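Side-chain contacts in fiber (Murine adenovirus 2, PDB 5NBH), which probably attaches the virion to host-cell receptors as a trimeric capsid fibre, its distal domain, the part described here, binding N-acetylglucosamine: residues Tyr100-Asp105 with Thr127-Thr132; Ile108-Phe113 with Leu137-Thr142; Phe167-Ser172 with Gly207-Thr212. One frame throughout, in Å; residues are numbered along the deposited sequence.

Contact 1: residues Tyr100-Asp105 with Thr127-Thr132; sequences YNEYAD and TNATGT
E102 and T127 each lose about 50 Å² of surface to the opposing segment, although no hydrogen bond runs directly from one segment to the other. Their CA atoms lie 6.2 Å apart, and the direct touch is apolar: E102 CG rests against T127 CB at 4.2 Å. A129 is the third participant, its methyl CB placed 4.0 Å from E102 OE1. The glutamate gets there by turning CG anti to its carbonyl carbon (chi1 -70°) and then running straight on (chi2 -179°), which lays the carboxylate alongside the 127-129 backbone. Ordered water supplies the polar connection. Water 1 donates to E102 OE1 and to T127 O, while water 2 donates to E102 OE2 and to N128 O, the bond to E102 OE2 being short at 2.6 Å. Each carboxylate oxygen is therefore tied through one water to a carbonyl of the opposing loop, and OE1 has a further partner in the amide ND2 of N97. This set of bonds probably restricts rotation of the carboxylate. Two more waters join Y103 to T127. Water 3 takes the N-H of Y103 at 2.9 Å from its N and also reaches T127 OG1, and water 4 accepts from T127 N and donates to Y103 O, with both distances 2.8 Å. Y103 also forms a backbone hydrogen bond with E126, next to the water-bridged part. An inverse gamma turn centred on N101, closed by a weak bond from E102 N to Y100 O, leads into E102. The contact lies at the surface, and E102, T130 and T132 in it, together with N97 and Q133 close by, belong to the N-acetylglucosamine site of the fibre's distal domain; the sugar itself is absent from this chain.

Contact 2: residues Ile108-Phe113 with Leu137-Thr142; sequences IQMVRF and LQFDGT
OD1 of D140, the residue after the F139 that meets M110, is gripped by two backbone N-H groups, those of T142 and L143. The T142 N to D140 OD1 bond is 2.9 Å long with an angle of 155° at the hydrogen; it uses the anti side of the carboxylate and comes in 25° out of its plane. The T142 bond makes this an Asx turn, just after F139. Across the contact everything is apolar. I108 and L137 reach toward each other tip to tip: I108 CD1 faces the fork of the leucine, 3.8 Å from L137 CD1 and 3.9 Å from L137 CD2. With the CA atoms of this pair 10.2 Å apart, the meeting is made by branch ends and not by backbones. M110 approaches F139 from the opposite direction, extended through chi2 and then bent at chi3. Its SD lies 3.9 Å from F139 CZ and 4.7 Å from the ring centroid, 51° off the ring normal, an oblique Met-aromatic contact. F119 from strand 116-125 packs on I108, M110 and L137, and I211 touches both M110 and F139. All four touching residues are buried. Such facing of apolar side chains from strands of two different sheets is what forms the core of a beta-sandwich, here between the ABCJ and GHID sheets of the fibre head.

Contact 3: residues Phe167-Ser172 with Gly207-Thr212; sequences FILPTS and GNFYIT
With CG anti to the backbone N (chi1 166°), F209 extends from its strand so that P170 lies over one face of the ring. L169 instead keeps CG beside its backbone N, anti to the carbonyl carbon (chi1 -66°), and this carries its CD2 methyl in against the base of the phenylalanine, 3.8 Å from F209 CB. The proline contact is a CH-pi interaction by its geometry: P170 CD stands 3.5 Å from the F209 centroid, only 16° off the ring normal and displaced somewhat toward the rim. P170 CG continues the overlap to F209 CE1 at 3.4 Å. L169, by contrast, runs alongside F209 in the reverse sense. F209 belongs to strand 208-217, between strands 131-140 and 191-205 in the GHID sheet of the fibre head. Residues 167-172, in the long connection between strands 152-153 and 179-188, pass beside that sheet, beginning with the end of a 3-10 segment. I168, in that segment, meets another part of the ring: its side-chain CD1 is 4.2 Å from F209 CE2, and its carbonyl O lies 3.8 Å from that same carbon. The carbonyl already accepts a hydrogen bond from the hydroxyl of Y230, so its polar need is met elsewhere. P170 O is likewise hydrogen-bonded, to Y204 OH, and the Y204 ring also meets that of F209. On strand 131-140, the ring of F139 meets that of F209 too, and the same F139 side chain touches I168 as well.

Contacts 2 and 3 are neighbours in the domain core, with centres 7 Å apart. Strand pairing joins them through two probable hydrogen bonds, L137 N to I211 O and F139 N to F209 O, each 2.8 Å, and packing adds F139 CD2 on I168 CD1 at 3.4 Å. Contact 1 uses the same two strands as contact 2, 103-113 and 131-140, but near their other ends: its centre lies about 24 Å from that of contact 2 and about 25 Å from that of contact 3, whose nearest atoms are about 9 Å away. The N-acetylglucosamine site involves contact 1 alone; the other two lie away from it.

Contact 1: residues Tyr100-Asp105 with Thr127-Thr132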
ATOM      1  N   TYR A 100     -31.330 -11.484   6.343  1.00 14.68           N
ATOM      2  CA  TYR A 100     -32.248 -10.344   6.317  1.00 14.81           C
ATOM      3  C   TYR A 100     -32.427  -9.928   4.875  1.00 14.58           C
ATOM      4  O   TYR A 100     -31.602 -10.262   4.005  1.00 13.21           O
ATOM      5  CB  TYR A 100     -31.716  -9.184   7.155  1.00 14.34           C
ATOM      6  CG  TYR A 100     -31.639  -9.378   8.672  1.00 14.76           C
ATOM      7  CD1 TYR A 100     -31.975 -10.597   9.307  1.00 14.89           C
ATOM      8  CD2 TYR A 100     -31.190  -8.348   9.476  1.00 16.34           C
ATOM      9  CE1 TYR A 100     -31.870 -10.739  10.681  1.00 15.79           C
ATOM     10  CE2 TYR A 100     -31.072  -8.492  10.852  1.00 18.08           C
ATOM     11  CZ  TYR A 100     -31.416  -9.691  11.452  1.00 17.09           C
ATOM     12  OH  TYR A 100     -31.286  -9.808  12.811  1.00 16.83           O
ATOM     13  N   ASN A 101     -33.474  -9.158   4.611  1.00 14.05           N
ATOM     14  CA  ASN A 101     -33.738  -8.639   3.265  1.00 14.70           C
ATOM     15  C   ASN A 101     -32.997  -7.298   3.137  1.00 15.23           C
ATOM     16  O   ASN A 101     -33.596  -6.251   2.948  1.00 16.24           O
ATOM     17  CB  ASN A 101     -35.254  -8.489   3.050  1.00 15.39           C
ATOM     18  CG  ASN A 101     -35.961  -9.828   3.011  1.00 16.91           C
ATOM     19  OD1 ASN A 101     -35.534 -10.728   2.291  1.00 17.86           O
ATOM     20  ND2 ASN A 101     -37.050  -9.977   3.774  1.00 15.85           N
ATOM     21  N   GLU A 102     -31.683  -7.340   3.336  1.00 13.54           N
ATOM     22  CA  GLU A 102     -30.838  -6.144   3.342  1.00 14.35           C
ATOM     23  C   GLU A 102     -29.600  -6.491   2.528  1.00 13.29           C
ATOM     24  O   GLU A 102     -28.979  -7.550   2.764  1.00 12.66           O
ATOM     25  CB  GLU A 102     -30.433  -5.769   4.755  1.00 15.59           C
ATOM     26  CG  GLU A 102     -31.578  -5.235   5.619  1.00 17.18           C
ATOM     27  CD  GLU A 102     -31.161  -4.847   7.020  1.00 19.02           C
ATOM     28  OE1 GLU A 102     -29.932  -4.805   7.341  1.00 19.92           O
ATOM     29  OE2 GLU A 102     -32.100  -4.589   7.838  1.00 20.89           O
ATOM     30  N   TYR A 103     -29.262  -5.610   1.596  1.00 13.09           N
ATOM     31  CA  TYR A 103     -28.161  -5.856   0.646  1.00 13.11           C
ATOM     32  C   TYR A 103     -27.229  -4.640   0.534  1.00 13.39           C
ATOM     33  O   TYR A 103     -27.591  -3.531   0.912  1.00 13.33           O
ATOM     34  CB  TYR A 103     -28.724  -6.190  -0.727  1.00 13.93           C
ATOM     35  CG  TYR A 103     -29.567  -7.449  -0.760  1.00 14.88           C
ATOM     36  CD1 TYR A 103     -30.906  -7.427  -0.335  1.00 16.27           C
ATOM     37  CD2 TYR A 103     -29.023  -8.669  -1.143  1.00 15.00           C
ATOM     38  CE1 TYR A 103     -31.683  -8.587  -0.361  1.00 17.43           C
ATOM     39  CE2 TYR A 103     -29.794  -9.836  -1.154  1.00 16.23           C
ATOM     40  CZ  TYR A 103     -31.113  -9.787  -0.773  1.00 16.93           C
ATOM     41  OH  TYR A 103     -31.868 -10.936  -0.780  1.00 18.44           O
ATOM     42  N   ALA A 104     -26.034  -4.886   0.006  1.00 12.77           N
ATOM     43  CA  ALA A 104     -25.061  -3.842  -0.302  1.00 13.06           C
ATOM     44  C   ALA A 104     -24.302  -4.211  -1.579  1.00 14.38           C
ATOM     45  O   ALA A 104     -24.235  -5.373  -1.956  1.00 14.46           O
ATOM     46  CB  ALA A 104     -24.103  -3.664   0.841  1.00 12.71           C
ATOM     47  N   ASP A 105     -23.736  -3.195  -2.218  1.00 15.48           N
ATOM     48  CA  ASP A 105     -22.797  -3.373  -3.336  1.00 16.57           C
ATOM     49  C   ASP A 105     -21.419  -3.032  -2.804  1.00 15.38           C
ATOM     50  O   ASP A 105     -21.265  -2.040  -2.087  1.00 16.07           O
ATOM     51  CB  ASP A 105     -23.113  -2.401  -4.452  1.00 19.10           C
ATOM     52  CG  ASP A 105     -24.237  -2.889  -5.356  1.00 24.47           C
ATOM     53  OD1 ASP A 105     -24.698  -4.030  -5.194  1.00 25.89           O
ATOM     54  OD2 ASP A 105     -24.634  -2.115  -6.246  1.00 29.86           O
ATOM     55  N   THR A 127     -30.139  -0.104   2.695  1.00 19.33           N
ATOM     56  CA  THR A 127     -31.236   0.003   3.641  1.00 20.92           C
ATOM     57  C   THR A 127     -30.774   0.580   4.961  1.00 19.98           C
ATOM     58  O   THR A 127     -29.811   0.090   5.584  1.00 21.46           O
ATOM     59  CB  THR A 127     -31.873  -1.407   3.870  1.00 20.45           C
ATOM     60  OG1 THR A 127     -32.260  -1.977   2.620  1.00 20.34           O
ATOM     61  CG2 THR A 127     -33.101  -1.308   4.757  1.00 20.79           C
ATOM     62  N   ASN A 128     -31.480   1.608   5.434  1.00 20.26           N
ATOM     63  CA  ASN A 128     -31.218   2.123   6.780  1.00 20.60           C
ATOM     64  C   ASN A 128     -31.400   1.027   7.811  1.00 20.21           C
ATOM     65  O   ASN A 128     -32.340   0.245   7.729  1.00 19.09           O
ATOM     66  CB  ASN A 128     -32.129   3.279   7.126  1.00 23.54           C
ATOM     67  CG  ASN A 128     -31.870   4.482   6.256  1.00 26.29           C
ATOM     68  OD1 ASN A 128     -32.282   4.515   5.103  1.00 32.07           O
ATOM     69  ND2 ASN A 128     -31.177   5.469   6.798  1.00 31.31           N
ATOM     70  N   ALA A 129     -30.505   0.977   8.785  1.00 19.84           N
ATOM     71  CA  ALA A 129     -30.532  -0.088   9.769  1.00 19.59           C
ATOM     72  C   ALA A 129     -29.958   0.358  11.081  1.00 19.04           C
ATOM     73  O   ALA A 129     -29.071   1.220  11.140  1.00 16.20           O
ATOM     74  CB  ALA A 129     -29.771  -1.293   9.257  1.00 19.85           C
ATOM     75  N   THR A 130     -30.494  -0.237  12.149  1.00 18.52           N
ATOM     76  CA  THR A 130     -29.993  -0.066  13.472  1.00 19.52           C
ATOM     77  C   THR A 130     -29.659  -1.473  13.967  1.00 20.46           C
ATOM     78  O   THR A 130     -30.551  -2.335  14.124  1.00 21.57           O
ATOM     79  CB  THR A 130     -31.035   0.620  14.382  1.00 21.99           C
ATOM     80  OG1 THR A 130     -31.315   1.920  13.848  1.00 23.70           O
ATOM     81  CG2 THR A 130     -30.517   0.761  15.784  1.00 22.63           C
ATOM     82  N   GLY A 131     -28.374  -1.703  14.188  1.00 18.24           N
ATOM     83  CA  GLY A 131     -27.882  -3.001  14.586  1.00 18.11           C
ATOM     84  C   GLY A 131     -26.565  -3.278  13.900  1.00 17.17           C
ATOM     85  O   GLY A 131     -25.879  -2.355  13.514  1.00 16.50           O
ATOM     86  N   THR A 132     -26.217  -4.551  13.786  1.00 16.35           N
ATOM     87  CA  THR A 132     -24.914  -4.951  13.245  1.00 16.38           C
ATOM     88  C   THR A 132     -25.151  -5.796  12.014  1.00 17.05           C
ATOM     89  O   THR A 132     -25.895  -6.782  12.099  1.00 19.44           O
ATOM     90  CB  THR A 132     -24.091  -5.705  14.279  1.00 16.34           C
ATOM     91  OG1 THR A 132     -23.797  -4.817  15.377  1.00 17.35           O
ATOM     92  CG2 THR A 132     -22.772  -6.228  13.674  1.00 16.40           C
TER
HETATM   93  O   HOH W   1     -28.611  -2.507   5.914  1.00 19.36           O
HETATM   94  O   HOH W   2     -33.274  -2.303   8.439  1.00 32.25           O
HETATM   95  O   HOH W   3     -31.478  -3.847   0.835  1.00 16.93           O
HETATM   96  O   HOH W   4     -28.384  -2.235   3.272  1.00 23.40           O

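Contact 2: residues Ile108-Phe113 with Leu137-Thr142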
ATOM      1  N   ILE A 108     -14.062  -4.137  -4.001  1.00 11.24           N
ATOM      2  CA  ILE A 108     -13.046  -4.760  -3.160  1.00 11.27           C
ATOM      3  C   ILE A 108     -11.708  -4.829  -3.875  1.00 11.49           C
ATOM      4  O   ILE A 108     -11.660  -5.253  -5.049  1.00 10.95           O
ATOM      5  CB  ILE A 108     -13.458  -6.197  -2.817  1.00 11.24           C
ATOM      6  CG1 ILE A 108     -14.806  -6.200  -2.075  1.00 12.10           C
ATOM      7  CG2 ILE A 108     -12.445  -6.863  -1.918  1.00 11.68           C
ATOM      8  CD1 ILE A 108     -15.495  -7.537  -2.144  1.00 12.75           C
ATOM      9  N   GLN A 109     -10.636  -4.444  -3.181  1.00 11.89           N
ATOM     10  CA  GLN A 109      -9.275  -4.678  -3.681  1.00 11.77           C
ATOM     11  C   GLN A 109      -8.433  -5.403  -2.639  1.00 11.87           C
ATOM     12  O   GLN A 109      -8.463  -5.071  -1.447  1.00 13.06           O
ATOM     13  CB  GLN A 109      -8.595  -3.385  -4.067  1.00 13.23           C
ATOM     14  CG  GLN A 109      -9.359  -2.552  -5.063  1.00 14.47           C
ATOM     15  CD  GLN A 109     -10.361  -1.649  -4.412  1.00 15.76           C
ATOM     16  OE1 GLN A 109     -10.082  -1.031  -3.380  1.00 18.21           O
ATOM     17  NE2 GLN A 109     -11.526  -1.560  -5.007  1.00 14.90           N
ATOM     18  N   MET A 110      -7.680  -6.406  -3.070  1.00 11.66           N
ATOM     19  CA  MET A 110      -6.808  -7.146  -2.206  1.00 11.38           C
ATOM     20  C   MET A 110      -5.414  -7.047  -2.825  1.00 12.05           C
ATOM     21  O   MET A 110      -5.178  -7.653  -3.844  1.00 11.33           O
ATOM     22  CB  MET A 110      -7.297  -8.573  -2.099  1.00 12.40           C
ATOM     23  CG  MET A 110      -8.772  -8.618  -1.746  1.00 13.13           C
ATOM     24  SD  MET A 110      -9.431 -10.270  -1.566  1.00 14.33           S
ATOM     25  CE  MET A 110      -8.599 -10.807  -0.114  1.00 14.59           C
ATOM     26  N   VAL A 111      -4.560  -6.255  -2.204  1.00 12.06           N
ATOM     27  CA  VAL A 111      -3.236  -5.892  -2.754  1.00 12.43           C
ATOM     28  C   VAL A 111      -2.138  -6.630  -2.050  1.00 12.35           C
ATOM     29  O   VAL A 111      -1.917  -6.447  -0.842  1.00 11.98           O
ATOM     30  CB  VAL A 111      -2.968  -4.365  -2.701  1.00 13.40           C
ATOM     31  CG1 VAL A 111      -1.661  -4.035  -3.436  1.00 14.54           C
ATOM     32  CG2 VAL A 111      -4.119  -3.580  -3.307  1.00 14.49           C
ATOM     33  N   ARG A 112      -1.388  -7.426  -2.813  1.00 12.79           N
ATOM     34  CA  ARG A 112      -0.342  -8.256  -2.276  1.00 13.53           C
ATOM     35  C   ARG A 112       1.016  -7.634  -2.609  1.00 16.44           C
ATOM     36  O   ARG A 112       1.288  -7.325  -3.770  1.00 17.07           O
ATOM     37  CB  ARG A 112      -0.495  -9.669  -2.887  1.00 14.72           C
ATOM     38  CG  ARG A 112       0.626 -10.649  -2.651  1.00 14.47           C
ATOM     39  CD  ARG A 112       0.708 -11.143  -1.236  1.00 14.40           C
ATOM     40  NE  ARG A 112       1.938 -11.914  -1.101  1.00 14.15           N
ATOM     41  CZ  ARG A 112       2.061 -13.239  -1.032  1.00 14.05           C
ATOM     42  NH1 ARG A 112       1.008 -14.054  -0.986  1.00 12.92           N
ATOM     43  NH2 ARG A 112       3.281 -13.749  -0.966  1.00 14.59           N
ATOM     44  N   PHE A 113       1.841  -7.447  -1.595  1.00 17.24           N
ATOM     45  CA  PHE A 113       3.256  -7.069  -1.792  1.00 20.46           C
ATOM     46  C   PHE A 113       4.069  -7.659  -0.668  1.00 18.61           C
ATOM     47  O   PHE A 113       3.641  -7.669   0.498  1.00 20.18           O
ATOM     48  CB  PHE A 113       3.433  -5.554  -1.825  1.00 21.50           C
ATOM     49  CG  PHE A 113       2.527  -4.820  -0.888  1.00 23.91           C
ATOM     50  CD1 PHE A 113       2.766  -4.796   0.457  1.00 24.16           C
ATOM     51  CD2 PHE A 113       1.443  -4.117  -1.374  1.00 28.12           C
ATOM     52  CE1 PHE A 113       1.919  -4.121   1.318  1.00 25.81           C
ATOM     53  CE2 PHE A 113       0.585  -3.444  -0.522  1.00 27.10           C
ATOM     54  CZ  PHE A 113       0.827  -3.454   0.829  1.00 26.49           C
ATOM     55  N   LEU A 137     -17.464 -12.682   2.777  1.00 11.29           N
ATOM     56  CA  LEU A 137     -16.795 -13.053   1.508  1.00 11.62           C
ATOM     57  C   LEU A 137     -16.166 -14.431   1.627  1.00 11.35           C
ATOM     58  O   LEU A 137     -15.450 -14.691   2.558  1.00 11.93           O
ATOM     59  CB  LEU A 137     -15.676 -12.041   1.179  1.00 12.44           C
ATOM     60  CG  LEU A 137     -16.111 -10.582   1.075  1.00 14.19           C
ATOM     61  CD1 LEU A 137     -14.905  -9.636   0.971  1.00 14.46           C
ATOM     62  CD2 LEU A 137     -17.053 -10.438  -0.102  1.00 14.74           C
ATOM     63  N   GLN A 138     -16.461 -15.301   0.669  1.00 11.45           N
ATOM     64  CA  GLN A 138     -15.977 -16.671   0.640  0.50 12.06           C
ATOM     65  C   GLN A 138     -15.040 -16.827  -0.554  1.00 11.64           C
ATOM     66  O   GLN A 138     -15.353 -16.337  -1.634  1.00 12.73           O
ATOM     67  CB  GLN A 138     -17.170 -17.608   0.463  0.50 12.94           C
ATOM     68  CG  GLN A 138     -16.872 -19.084   0.579  0.50 13.86           C
ATOM     69  CD  GLN A 138     -18.096 -19.932   0.295  0.50 14.78           C
ATOM     70  OE1 GLN A 138     -17.988 -21.143   0.177  0.50 16.95           O
ATOM     71  NE2 GLN A 138     -19.260 -19.300   0.171  0.50 15.33           N
ATOM     72  N   PHE A 139     -13.944 -17.526  -0.340  1.00 11.88           N
ATOM     73  CA  PHE A 139     -12.954 -17.791  -1.359  1.00 11.97           C
ATOM     74  C   PHE A 139     -12.588 -19.262  -1.292  1.00 12.50           C
ATOM     75  O   PHE A 139     -12.405 -19.827  -0.196  1.00 12.75           O
ATOM     76  CB  PHE A 139     -11.682 -16.973  -1.102  1.00 11.24           C
ATOM     77  CG  PHE A 139     -11.915 -15.500  -1.016  1.00 11.18           C
ATOM     78  CD1 PHE A 139     -12.254 -14.914   0.201  1.00 10.67           C
ATOM     79  CD2 PHE A 139     -11.766 -14.678  -2.128  1.00 11.25           C
ATOM     80  CE1 PHE A 139     -12.473 -13.559   0.297  1.00 11.16           C
ATOM     81  CE2 PHE A 139     -11.978 -13.309  -2.042  1.00 12.00           C
ATOM     82  CZ  PHE A 139     -12.338 -12.747  -0.827  1.00 11.50           C
ATOM     83  N   ASP A 140     -12.355 -19.856  -2.457  1.00 13.34           N
ATOM     84  CA  ASP A 140     -11.871 -21.234  -2.489  1.00 14.61           C
ATOM     85  C   ASP A 140     -10.610 -21.395  -1.637  1.00 14.35           C
ATOM     86  O   ASP A 140      -9.660 -20.658  -1.789  1.00 13.93           O
ATOM     87  CB  ASP A 140     -11.636 -21.680  -3.947  1.00 16.45           C
ATOM     88  CG  ASP A 140     -11.338 -23.169  -4.032  1.00 19.05           C
ATOM     89  OD1 ASP A 140     -10.238 -23.587  -3.650  1.00 19.14           O
ATOM     90  OD2 ASP A 140     -12.254 -23.918  -4.425  1.00 24.29           O
ATOM     91  N   GLY A 141     -10.601 -22.360  -0.726  1.00 13.92           N
ATOM     92  CA  GLY A 141      -9.523 -22.492   0.230  1.00 14.63           C
ATOM     93  C   GLY A 141      -8.185 -22.950  -0.325  1.00 15.37           C
ATOM     94  O   GLY A 141      -7.191 -22.848   0.380  1.00 15.64           O
ATOM     95  N   THR A 142      -8.192 -23.459  -1.555  1.00 17.04           N
ATOM     96  CA  THR A 142      -6.981 -23.942  -2.252  1.00 19.23           C
ATOM     97  C   THR A 142      -6.559 -23.020  -3.407  1.00 18.95           C
ATOM     98  O   THR A 142      -5.356 -22.783  -3.586  1.00 19.51           O
ATOM     99  CB  THR A 142      -7.229 -25.363  -2.798  1.00 20.89           C
ATOM    100  OG1 THR A 142      -7.607 -26.217  -1.710  1.00 23.12           O
ATOM    101  CG2 THR A 142      -5.983 -25.916  -3.417  1.00 22.92           C
TER

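Contact 3: residues Phe167-Ser172 with Gly207-Thr212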
ATOM      1  N   PHE A 167      -2.470 -15.963  -3.789  1.00 12.76           N
ATOM      2  CA  PHE A 167      -1.683 -15.015  -3.035  1.00 12.31           C
ATOM      3  C   PHE A 167      -2.491 -14.252  -1.943  1.00 12.04           C
ATOM      4  O   PHE A 167      -1.891 -13.562  -1.142  1.00 11.68           O
ATOM      5  CB  PHE A 167      -0.970 -14.021  -3.994  1.00 11.84           C
ATOM      6  CG  PHE A 167      -1.893 -13.225  -4.869  1.00 11.76           C
ATOM      7  CD1 PHE A 167      -2.570 -12.115  -4.379  1.00 11.38           C
ATOM      8  CD2 PHE A 167      -2.099 -13.574  -6.184  1.00 11.98           C
ATOM      9  CE1 PHE A 167      -3.396 -11.375  -5.193  1.00 11.83           C
ATOM     10  CE2 PHE A 167      -2.956 -12.853  -7.003  1.00 12.16           C
ATOM     11  CZ  PHE A 167      -3.589 -11.739  -6.511  1.00 12.55           C
ATOM     12  N   ILE A 168      -3.827 -14.404  -1.921  1.00 12.09           N
ATOM     13  CA  ILE A 168      -4.663 -13.798  -0.857  1.00 12.52           C
ATOM     14  C   ILE A 168      -4.837 -14.689   0.378  1.00 13.06           C
ATOM     15  O   ILE A 168      -5.312 -14.211   1.374  1.00 12.06           O
ATOM     16  CB  ILE A 168      -6.070 -13.410  -1.343  1.00 13.33           C
ATOM     17  CG1 ILE A 168      -6.912 -14.680  -1.672  1.00 14.41           C
ATOM     18  CG2 ILE A 168      -5.975 -12.363  -2.438  1.00 14.41           C
ATOM     19  CD1 ILE A 168      -8.383 -14.479  -1.797  1.00 14.65           C
ATOM     20  N   LEU A 169      -4.418 -15.965   0.313  1.00 13.14           N
ATOM     21  CA  LEU A 169      -4.754 -16.940   1.350  1.00 13.48           C
ATOM     22  C   LEU A 169      -3.864 -16.828   2.552  1.00 13.14           C
ATOM     23  O   LEU A 169      -2.637 -16.915   2.419  1.00 12.40           O
ATOM     24  CB  LEU A 169      -4.680 -18.364   0.792  1.00 14.22           C
ATOM     25  CG  LEU A 169      -5.715 -18.685  -0.287  1.00 14.30           C
ATOM     26  CD1 LEU A 169      -5.344 -19.976  -0.974  1.00 15.35           C
ATOM     27  CD2 LEU A 169      -7.143 -18.789   0.246  1.00 13.76           C
ATOM     28  N   PRO A 170      -4.444 -16.602   3.753  1.00 13.13           N
ATOM     29  CA  PRO A 170      -3.681 -16.608   4.974  1.00 14.02           C
ATOM     30  C   PRO A 170      -3.553 -18.016   5.589  1.00 15.61           C
ATOM     31  O   PRO A 170      -4.052 -18.962   5.015  1.00 16.17           O
ATOM     32  CB  PRO A 170      -4.534 -15.724   5.877  1.00 14.32           C
ATOM     33  CG  PRO A 170      -5.917 -16.103   5.507  1.00 13.87           C
ATOM     34  CD  PRO A 170      -5.887 -16.434   4.041  1.00 14.15           C
ATOM     35  N   THR A 171      -2.861 -18.125   6.719  1.00 17.08           N
ATOM     36  CA  THR A 171      -2.647 -19.429   7.353  1.00 19.09           C
ATOM     37  C   THR A 171      -4.015 -20.045   7.696  1.00 18.80           C
ATOM     38  O   THR A 171      -4.912 -19.350   8.218  1.00 17.25           O
ATOM     39  CB  THR A 171      -1.730 -19.368   8.605  1.00 20.22           C
ATOM     40  OG1 THR A 171      -1.657 -20.678   9.193  1.00 23.68           O
ATOM     41  CG2 THR A 171      -2.256 -18.415   9.659  1.00 20.89           C
ATOM     42  N   SER A 172      -4.168 -21.332   7.374  1.00 21.23           N
ATOM     43  CA  SER A 172      -5.368 -22.104   7.736  1.00 22.20           C
ATOM     44  C   SER A 172      -5.233 -22.840   9.064  1.00 24.57           C
ATOM     45  O   SER A 172      -6.098 -23.676   9.378  1.00 25.17           O
ATOM     46  CB  SER A 172      -5.685 -23.124   6.642  1.00 23.64           C
ATOM     47  OG  SER A 172      -4.613 -24.067   6.548  1.00 22.91           O
ATOM     48  N   GLY A 207     -13.454 -26.135   4.152  1.00 16.23           N
ATOM     49  CA  GLY A 207     -12.400 -26.125   3.134  1.00 17.16           C
ATOM     50  C   GLY A 207     -12.139 -24.762   2.487  1.00 18.09           C
ATOM     51  O   GLY A 207     -11.300 -24.671   1.582  1.00 17.02           O
ATOM     52  N   ASN A 208     -12.872 -23.726   2.907  1.00 16.15           N
ATOM     53  CA  ASN A 208     -12.851 -22.416   2.222  1.00 15.24           C
ATOM     54  C   ASN A 208     -12.431 -21.283   3.180  1.00 14.09           C
ATOM     55  O   ASN A 208     -12.474 -21.421   4.393  1.00 13.45           O
ATOM     56  CB  ASN A 208     -14.176 -22.113   1.575  1.00 15.73           C
ATOM     57  CG  ASN A 208     -14.420 -22.929   0.322  1.00 17.39           C
ATOM     58  OD1 ASN A 208     -13.468 -23.395  -0.345  1.00 18.09           O
ATOM     59  ND2 ASN A 208     -15.673 -23.141   0.020  1.00 17.59           N
ATOM     60  N   PHE A 209     -11.950 -20.187   2.588  1.00 12.78           N
ATOM     61  CA  PHE A 209     -11.432 -19.009   3.312  1.00 12.27           C
ATOM     62  C   PHE A 209     -12.535 -17.970   3.353  1.00 10.81           C
ATOM     63  O   PHE A 209     -13.120 -17.690   2.340  1.00 11.50           O
ATOM     64  CB  PHE A 209     -10.202 -18.466   2.538  1.00 12.40           C
ATOM     65  CG  PHE A 209      -9.753 -17.088   2.954  1.00 12.76           C
ATOM     66  CD1 PHE A 209      -9.583 -16.769   4.281  1.00 13.55           C
ATOM     67  CD2 PHE A 209      -9.412 -16.135   1.993  1.00 14.07           C
ATOM     68  CE1 PHE A 209      -9.147 -15.524   4.666  1.00 13.49           C
ATOM     69  CE2 PHE A 209      -8.952 -14.881   2.361  1.00 12.90           C
ATOM     70  CZ  PHE A 209      -8.822 -14.574   3.690  1.00 12.95           C
ATOM     71  N   TYR A 210     -12.834 -17.463   4.550  1.00 11.00           N
ATOM     72  CA  TYR A 210     -13.832 -16.459   4.798  1.00 11.31           C
ATOM     73  C   TYR A 210     -13.219 -15.179   5.363  1.00 10.41           C
ATOM     74  O   TYR A 210     -12.418 -15.204   6.299  1.00 10.43           O
ATOM     75  CB  TYR A 210     -14.859 -16.950   5.812  1.00 12.40           C
ATOM     76  CG  TYR A 210     -15.744 -18.082   5.342  1.00 14.18           C
ATOM     77  CD1 TYR A 210     -15.222 -19.375   5.154  1.00 15.43           C
ATOM     78  CD2 TYR A 210     -17.087 -17.880   5.139  1.00 16.95           C
ATOM     79  CE1 TYR A 210     -16.021 -20.408   4.713  1.00 16.95           C
ATOM     80  CE2 TYR A 210     -17.923 -18.929   4.719  1.00 18.49           C
ATOM     81  CZ  TYR A 210     -17.379 -20.192   4.510  1.00 18.08           C
ATOM     82  OH  TYR A 210     -18.200 -21.232   4.121  1.00 20.63           O
ATOM     83  N   ILE A 211     -13.618 -14.056   4.772  1.00 10.53           N
ATOM     84  CA  ILE A 211     -13.453 -12.736   5.365  1.00 10.48           C
ATOM     85  C   ILE A 211     -14.846 -12.317   5.769  1.00 10.29           C
ATOM     86  O   ILE A 211     -15.751 -12.149   4.911  1.00  9.39           O
ATOM     87  CB  ILE A 211     -12.822 -11.696   4.401  1.00 10.77           C
ATOM     88  CG1 ILE A 211     -11.450 -12.162   3.989  1.00 11.11           C
ATOM     89  CG2 ILE A 211     -12.806 -10.300   5.019  1.00 10.58           C
ATOM     90  CD1 ILE A 211     -10.695 -11.226   3.061  1.00 11.70           C
ATOM     91  N   THR A 212     -15.024 -12.113   7.069  1.00  9.96           N
ATOM     92  CA  THR A 212     -16.344 -11.737   7.606  1.00 10.46           C
ATOM     93  C   THR A 212     -16.222 -10.362   8.217  1.00 10.28           C
ATOM     94  O   THR A 212     -15.362 -10.149   9.073  1.00 10.39           O
ATOM     95  CB  THR A 212     -16.825 -12.769   8.637  1.00 11.17           C
ATOM     96  OG1 THR A 212     -16.745 -14.088   8.056  1.00 11.77           O
ATOM     97  CG2 THR A 212     -18.240 -12.506   9.055  1.00 11.74           C
TER